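Local coordinates for protein tonb-dependent siderophore receptor (Acinetobacter baumannii, PDB 5FP1) that probably takes up iron-loaded siderophores across the outer membrane as a TonB-dependent receptor, and may bind ferric enterobactin with micromolar affinity, at residues Lys462-Ile474 and Tyr485-Leu497. Numbering follows the deposited sequence. Where two conformers were deposited one is given.
Sequences KNNSDFVTYQAGI and YTSYATSASPVGL. With C8E ((hydroxyethyloxy)tri(ethyloxy)octane), chain C; C8E ((hydroxyethyloxy)tri(ethyloxy)octane), chain E.
Tyr470 and Thr490 meet where regular pairing of this antiparallel hairpin gives out. Thr490 N donates to Tyr470 O (3.0 Å), but Tyr470 N turns to the threonine hydroxyl, Thr490 OG1 (3.0 Å, 164° at the hydrogen), instead of a main-chain carbonyl. Thr490 OG1 sits between its own backbone N and carbonyl carbon (chi1 64°), facing strand 462-474, which puts Thr490 CG2 over one face of the Tyr470 ring, a CH-pi contact 4.1 Å from the centroid. At the edge of the Tyr488 ring, near its plane, sits Tyr470 OH, 3.3 Å from Tyr488 CE2; the two rings are inclined at 48°. Reciprocal backbone hydrogen bonds join Ala472 to Tyr488 and Ile474 to Thr486. Beyond Thr490 the strands splay, and side chains and water fill in: Ala492 CB covers a face of Phe467 (4.0 Å to the centroid), and one water links Ser465 OG with Val495 N. Ser465 OG also donates to Asn463 OD1 (2.6 Å), while Asn463 ND2 is hydrogen-bonded to Gln513 O. Detergent lies along Ile474, Thr486 and Val468, consistent with the membrane-facing side of the barrel. Strands 433-450 and 518-531 flank the hairpin, and plug helix 125-128 meets Thr469 and Gln471 from within.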
loop_
_atom_site.group_PDB
_atom_site.type_symbol
_atom_site.label_atom_id
_atom_site.label_comp_id
_atom_site.label_asym_id
_atom_site.label_seq_id
_atom_site.Cartn_x
_atom_site.Cartn_y
_atom_site.Cartn_z
ATOM N N LYS A 462 -4.879 26.172 6.383
ATOM C CA LYS A 462 -5.263 25.987 4.991
ATOM C C LYS A 462 -4.046 26.089 4.075
ATOM O O LYS A 462 -3.235 26.998 4.199
ATOM C CB LYS A 462 -6.312 27.024 4.578
ATOM C CG LYS A 462 -6.769 26.851 3.144
ATOM C CD LYS A 462 -8.106 27.517 2.882
ATOM C CE LYS A 462 -7.988 29.019 2.871
ATOM N NZ LYS A 462 -9.230 29.618 2.290
ATOM N N ASN A 463 -3.928 25.162 3.150
ATOM C CA ASN A 463 -2.897 25.244 2.110
ATOM C C ASN A 463 -3.575 25.326 0.768
ATOM O O ASN A 463 -4.540 24.610 0.499
ATOM C CB ASN A 463 -2.036 23.998 2.145
ATOM C CG ASN A 463 -0.961 24.009 1.080
ATOM O OD1 ASN A 463 -1.150 23.471 -0.005
ATOM N ND2 ASN A 463 0.133 24.691 1.358
ATOM N N ASN A 464 -3.058 26.191 -0.076
ATOM C CA ASN A 464 -3.407 26.226 -1.481
ATOM C C ASN A 464 -2.104 26.087 -2.244
ATOM O O ASN A 464 -1.160 26.837 -2.001
ATOM C CB ASN A 464 -4.056 27.560 -1.862
ATOM C CG ASN A 464 -5.477 27.666 -1.349
ATOM O OD1 ASN A 464 -6.422 27.179 -1.972
ATOM N ND2 ASN A 464 -5.621 28.243 -0.191
ATOM N N SER A 465 -2.047 25.099 -3.129
ATOM C CA SER A 465 -0.842 24.822 -3.924
ATOM C C SER A 465 -1.328 24.582 -5.342
ATOM O O SER A 465 -2.416 24.046 -5.565
ATOM C CB SER A 465 -0.134 23.559 -3.418
ATOM O OG SER A 465 0.381 23.728 -2.101
ATOM N N ASP A 466 -0.561 25.009 -6.315
ATOM C CA ASP A 466 -0.816 24.552 -7.646
ATOM C C ASP A 466 0.521 24.268 -8.312
ATOM O O ASP A 466 1.521 24.925 -8.033
ATOM C CB ASP A 466 -1.710 25.504 -8.404
ATOM C CG ASP A 466 -0.980 26.628 -8.957
ATOM O OD1 ASP A 466 -0.571 27.476 -8.147
ATOM O OD2 ASP A 466 -0.798 26.645 -10.193
ATOM N N PHE A 467 0.572 23.229 -9.119
ATOM C CA PHE A 467 1.892 22.750 -9.545
ATOM C C PHE A 467 1.766 22.023 -10.860
ATOM O O PHE A 467 0.704 21.496 -11.205
ATOM C CB PHE A 467 2.526 21.854 -8.459
ATOM C CG PHE A 467 1.590 20.829 -7.869
ATOM C CD1 PHE A 467 0.835 21.112 -6.740
ATOM C CD2 PHE A 467 1.503 19.558 -8.413
ATOM C CE1 PHE A 467 -0.002 20.148 -6.184
ATOM C CE2 PHE A 467 0.657 18.605 -7.874
ATOM C CZ PHE A 467 -0.108 18.901 -6.765
ATOM N N VAL A 468 2.840 22.035 -11.626
ATOM C CA VAL A 468 2.868 21.343 -12.899
ATOM C C VAL A 468 3.877 20.230 -12.776
ATOM O O VAL A 468 4.982 20.454 -12.273
ATOM C CB VAL A 468 3.307 22.317 -14.023
ATOM C CG1 VAL A 468 3.532 21.584 -15.347
ATOM C CG2 VAL A 468 2.262 23.409 -14.167
ATOM N N THR A 469 3.507 19.037 -13.221
ATOM C CA THR A 469 4.441 17.935 -13.221
ATOM C C THR A 469 4.506 17.326 -14.614
ATOM O O THR A 469 3.618 17.554 -15.471
ATOM C CB THR A 469 4.055 16.851 -12.193
ATOM O OG1 THR A 469 2.726 16.397 -12.438
ATOM C CG2 THR A 469 4.125 17.424 -10.816
ATOM N N TYR A 470 5.572 16.583 -14.868
ATOM C CA TYR A 470 5.724 16.011 -16.187
ATOM C C TYR A 470 6.534 14.752 -16.273
ATOM O O TYR A 470 7.117 14.279 -15.300
ATOM C CB TYR A 470 6.272 17.082 -17.134
ATOM C CG TYR A 470 7.647 17.595 -16.775
ATOM C CD1 TYR A 470 7.808 18.652 -15.879
ATOM C CD2 TYR A 470 8.777 17.068 -17.377
ATOM C CE1 TYR A 470 9.076 19.129 -15.561
ATOM C CE2 TYR A 470 10.049 17.553 -17.079
ATOM C CZ TYR A 470 10.196 18.573 -16.163
ATOM O OH TYR A 470 11.470 19.045 -15.872
ATOM N N GLN A 471 6.540 14.185 -17.472
ATOM C CA GLN A 471 7.354 13.048 -17.774
ATOM C C GLN A 471 7.801 13.141 -19.222
ATOM O O GLN A 471 7.056 13.623 -20.079
ATOM C CB GLN A 471 6.613 11.728 -17.526
ATOM C CG GLN A 471 5.561 11.323 -18.520
ATOM C CD GLN A 471 4.732 10.123 -18.034
ATOM O OE1 GLN A 471 4.340 10.060 -16.874
ATOM N NE2 GLN A 471 4.467 9.176 -18.923
ATOM N N ALA A 472 9.012 12.670 -19.479
ATOM C CA ALA A 472 9.548 12.597 -20.828
ATOM C C ALA A 472 10.422 11.374 -20.920
ATOM O O ALA A 472 11.281 11.144 -20.054
ATOM C CB ALA A 472 10.373 13.851 -21.133
ATOM N N GLY A 473 10.228 10.580 -21.961
ATOM C CA GLY A 473 11.085 9.434 -22.159
ATOM C C GLY A 473 11.269 9.117 -23.637
ATOM O O GLY A 473 10.425 9.461 -24.464
ATOM N N ILE A 474 12.379 8.470 -23.951
ATOM C CA ILE A 474 12.603 7.924 -25.289
ATOM C C ILE A 474 12.861 6.446 -25.182
ATOM O O ILE A 474 13.679 6.019 -24.370
ATOM C CB ILE A 474 13.817 8.573 -25.936
ATOM C CG1 ILE A 474 13.568 10.076 -26.076
ATOM C CG2 ILE A 474 14.087 7.908 -27.292
ATOM C CD1 ILE A 474 14.798 10.866 -26.459
ATOM N N TYR A 485 15.611 2.362 -22.899
ATOM C CA TYR A 485 15.018 3.664 -22.683
ATOM C C TYR A 485 15.737 4.490 -21.671
ATOM O O TYR A 485 16.517 3.975 -20.858
ATOM C CB TYR A 485 13.530 3.525 -22.289
ATOM C CG TYR A 485 13.327 2.932 -20.906
ATOM C CD1 TYR A 485 13.273 3.750 -19.768
ATOM C CD2 TYR A 485 13.217 1.562 -20.737
ATOM C CE1 TYR A 485 13.097 3.201 -18.486
ATOM C CE2 TYR A 485 13.029 1.004 -19.475
ATOM C CZ TYR A 485 12.967 1.830 -18.355
ATOM O OH TYR A 485 12.829 1.232 -17.124
ATOM N N THR A 486 15.458 5.787 -21.756
ATOM C CA THR A 486 15.849 6.795 -20.772
ATOM C C THR A 486 14.602 7.600 -20.474
ATOM O O THR A 486 13.878 7.968 -21.400
ATOM C CB THR A 486 16.884 7.787 -21.358
ATOM O OG1 THR A 486 17.978 7.065 -21.928
ATOM C CG2 THR A 486 17.397 8.726 -20.274
ATOM N N SER A 487 14.365 7.930 -19.207
ATOM C CA SER A 487 13.229 8.778 -18.882
ATOM C C SER A 487 13.445 9.648 -17.672
ATOM O O SER A 487 14.291 9.385 -16.826
ATOM C CB SER A 487 11.954 7.938 -18.717
ATOM O OG SER A 487 12.027 7.149 -17.546
ATOM N N TYR A 488 12.664 10.703 -17.626
ATOM C CA TYR A 488 12.675 11.644 -16.534
ATOM C C TYR A 488 11.234 11.968 -16.148
ATOM O O TYR A 488 10.393 12.225 -17.002
ATOM C CB TYR A 488 13.415 12.913 -16.945
ATOM C CG TYR A 488 13.440 13.970 -15.880
ATOM C CD1 TYR A 488 14.285 13.874 -14.792
ATOM C CD2 TYR A 488 12.569 15.041 -15.941
ATOM C CE1 TYR A 488 14.290 14.852 -13.802
ATOM C CE2 TYR A 488 12.565 16.017 -14.964
ATOM C CZ TYR A 488 13.424 15.916 -13.898
ATOM O OH TYR A 488 13.390 16.904 -12.925
ATOM N N ALA A 489 10.954 12.004 -14.854
ATOM C CA ALA A 489 9.580 12.294 -14.381
ATOM C C ALA A 489 9.644 12.999 -13.048
ATOM O O ALA A 489 10.573 12.758 -12.245
ATOM C CB ALA A 489 8.769 11.006 -14.269
ATOM N N THR A 490 8.690 13.898 -12.826
ATOM C CA THR A 490 8.673 14.673 -11.607
ATOM C C THR A 490 7.485 14.310 -10.713
ATOM O O THR A 490 6.513 13.652 -11.134
ATOM C CB THR A 490 8.641 16.197 -11.878
ATOM O OG1 THR A 490 7.421 16.577 -12.542
ATOM C CG2 THR A 490 9.850 16.626 -12.717
ATOM N N SER A 491 7.572 14.792 -9.480
ATOM C CA SER A 491 6.501 14.665 -8.517
ATOM C C SER A 491 6.469 15.891 -7.624
ATOM O O SER A 491 7.493 16.510 -7.378
ATOM C CB SER A 491 6.713 13.400 -7.686
ATOM O OG SER A 491 5.955 13.426 -6.478
ATOM N N ALA A 492 5.281 16.216 -7.130
ATOM C CA ALA A 492 5.070 17.267 -6.143
ATOM C C ALA A 492 4.110 16.715 -5.067
ATOM O O ALA A 492 3.182 15.948 -5.376
ATOM C CB ALA A 492 4.482 18.507 -6.800
ATOM N N SER A 493 4.374 17.074 -3.813
ATOM C CA SER A 493 3.615 16.553 -2.657
ATOM C C SER A 493 3.302 17.711 -1.717
ATOM O O SER A 493 4.190 18.214 -1.017
ATOM C CB SER A 493 4.394 15.442 -1.928
ATOM O OG SER A 493 3.584 14.793 -0.922
ATOM N N PRO A 494 2.063 18.194 -1.759
ATOM C CA PRO A 494 1.685 19.364 -0.974
ATOM C C PRO A 494 1.468 19.016 0.490
ATOM O O PRO A 494 1.170 17.865 0.832
ATOM C CB PRO A 494 0.363 19.797 -1.611
ATOM C CG PRO A 494 -0.238 18.518 -2.106
ATOM C CD PRO A 494 0.933 17.678 -2.556
ATOM N N VAL A 495 1.644 19.990 1.371
ATOM C CA VAL A 495 1.313 19.780 2.776
ATOM C C VAL A 495 -0.195 19.542 2.881
ATOM O O VAL A 495 -0.976 20.105 2.133
ATOM C CB VAL A 495 1.745 20.959 3.677
ATOM C CG1 VAL A 495 0.878 22.162 3.426
ATOM C CG2 VAL A 495 1.692 20.565 5.143
ATOM N N GLY A 496 -0.574 18.673 3.804
ATOM C CA GLY A 496 -1.977 18.274 4.023
ATOM C C GLY A 496 -2.469 17.153 3.114
ATOM O O GLY A 496 -3.646 16.843 3.089
ATOM N N LEU A 497 -1.567 16.555 2.340
ATOM C CA LEU A 497 -1.966 15.516 1.390
ATOM C C LEU A 497 -2.665 14.312 2.039
ATOM O O LEU A 497 -3.435 13.614 1.375
ATOM C CB LEU A 497 -0.747 15.047 0.592
ATOM C CG LEU A 497 -1.045 14.003 -0.490
ATOM C CD1 LEU A 497 -2.005 14.570 -1.532
ATOM C CD2 LEU A 497 0.242 13.525 -1.126
HETATM C C1 C8E C . 18.823 10.279 -24.175
HETATM C C2 C8E C . 18.479 9.497 -25.424
HETATM C C3 C8E C . 17.629 8.301 -25.061
HETATM C C4 C8E C . 17.859 7.147 -25.996
HETATM C C5 C8E C . 17.168 5.886 -25.536
HETATM C C6 C8E C . 17.722 5.382 -24.226
HETATM C C7 C8E C . 18.915 4.501 -24.405
HETATM C C8 C8E C . 19.752 4.506 -23.135
HETATM O O9 C8E C . 20.605 5.651 -23.217
HETATM C C10 C8E C . 21.122 6.101 -21.960
HETATM C C11 C8E C . 22.271 5.212 -21.519
HETATM O O12 C8E C . 21.847 3.855 -21.511
HETATM C C13 C8E C . 22.921 2.998 -21.113
HETATM C C14 C8E C . 22.437 1.558 -21.041
HETATM O O15 C8E C . 22.656 0.891 -22.284
HETATM C C16 C8E C . 23.781 0.007 -22.230
HETATM C C17 C8E C . 23.620 -1.111 -23.247
HETATM O O18 C8E C . 22.251 -1.500 -23.268
HETATM C C1 C8E E . -1.937 20.265 -19.422
HETATM C C2 C8E E . -1.486 21.307 -18.421
HETATM C C3 C8E E . -0.849 22.482 -19.140
HETATM C C4 C8E E . 0.257 23.146 -18.322
HETATM C C5 C8E E . -0.243 24.396 -17.605
HETATM C C6 C8E E . 0.864 25.433 -17.419
HETATM C C7 C8E E . 0.375 26.610 -16.576
HETATM C C8 C8E E . 1.389 27.030 -15.511
HETATM O O9 C8E E . 0.767 27.032 -14.222
HETATM C C10 C8E E . 1.601 27.592 -13.201
HETATM C C11 C8E E . 1.720 26.615 -12.028
HETATM O O12 C8E E . 2.762 26.976 -11.110
HETATM C C13 C8E E . 4.015 27.304 -11.720
HETATM C C14 C8E E . 4.482 26.196 -12.664
HETATM O O15 C8E E . 5.591 26.636 -13.450
HETATM C C16 C8E E . 5.206 27.222 -14.692
HETATM C C17 C8E E . 5.762 26.389 -15.839
HETATM O O18 C8E E . 4.969 26.600 -17.005
HETATM C C19 C8E E . 4.946 25.435 -17.825
HETATM C C20 C8E E . 4.181 25.717 -19.111
HETATM O O21 C8E E . 3.862 24.470 -19.739
HETATM O O HOH W 1 2.268 22.545 -0.121
HETATM O O HOH W 2 7.322 19.202 -11.706
HETATM O O HOH W 3 5.548 12.658 -13.468
#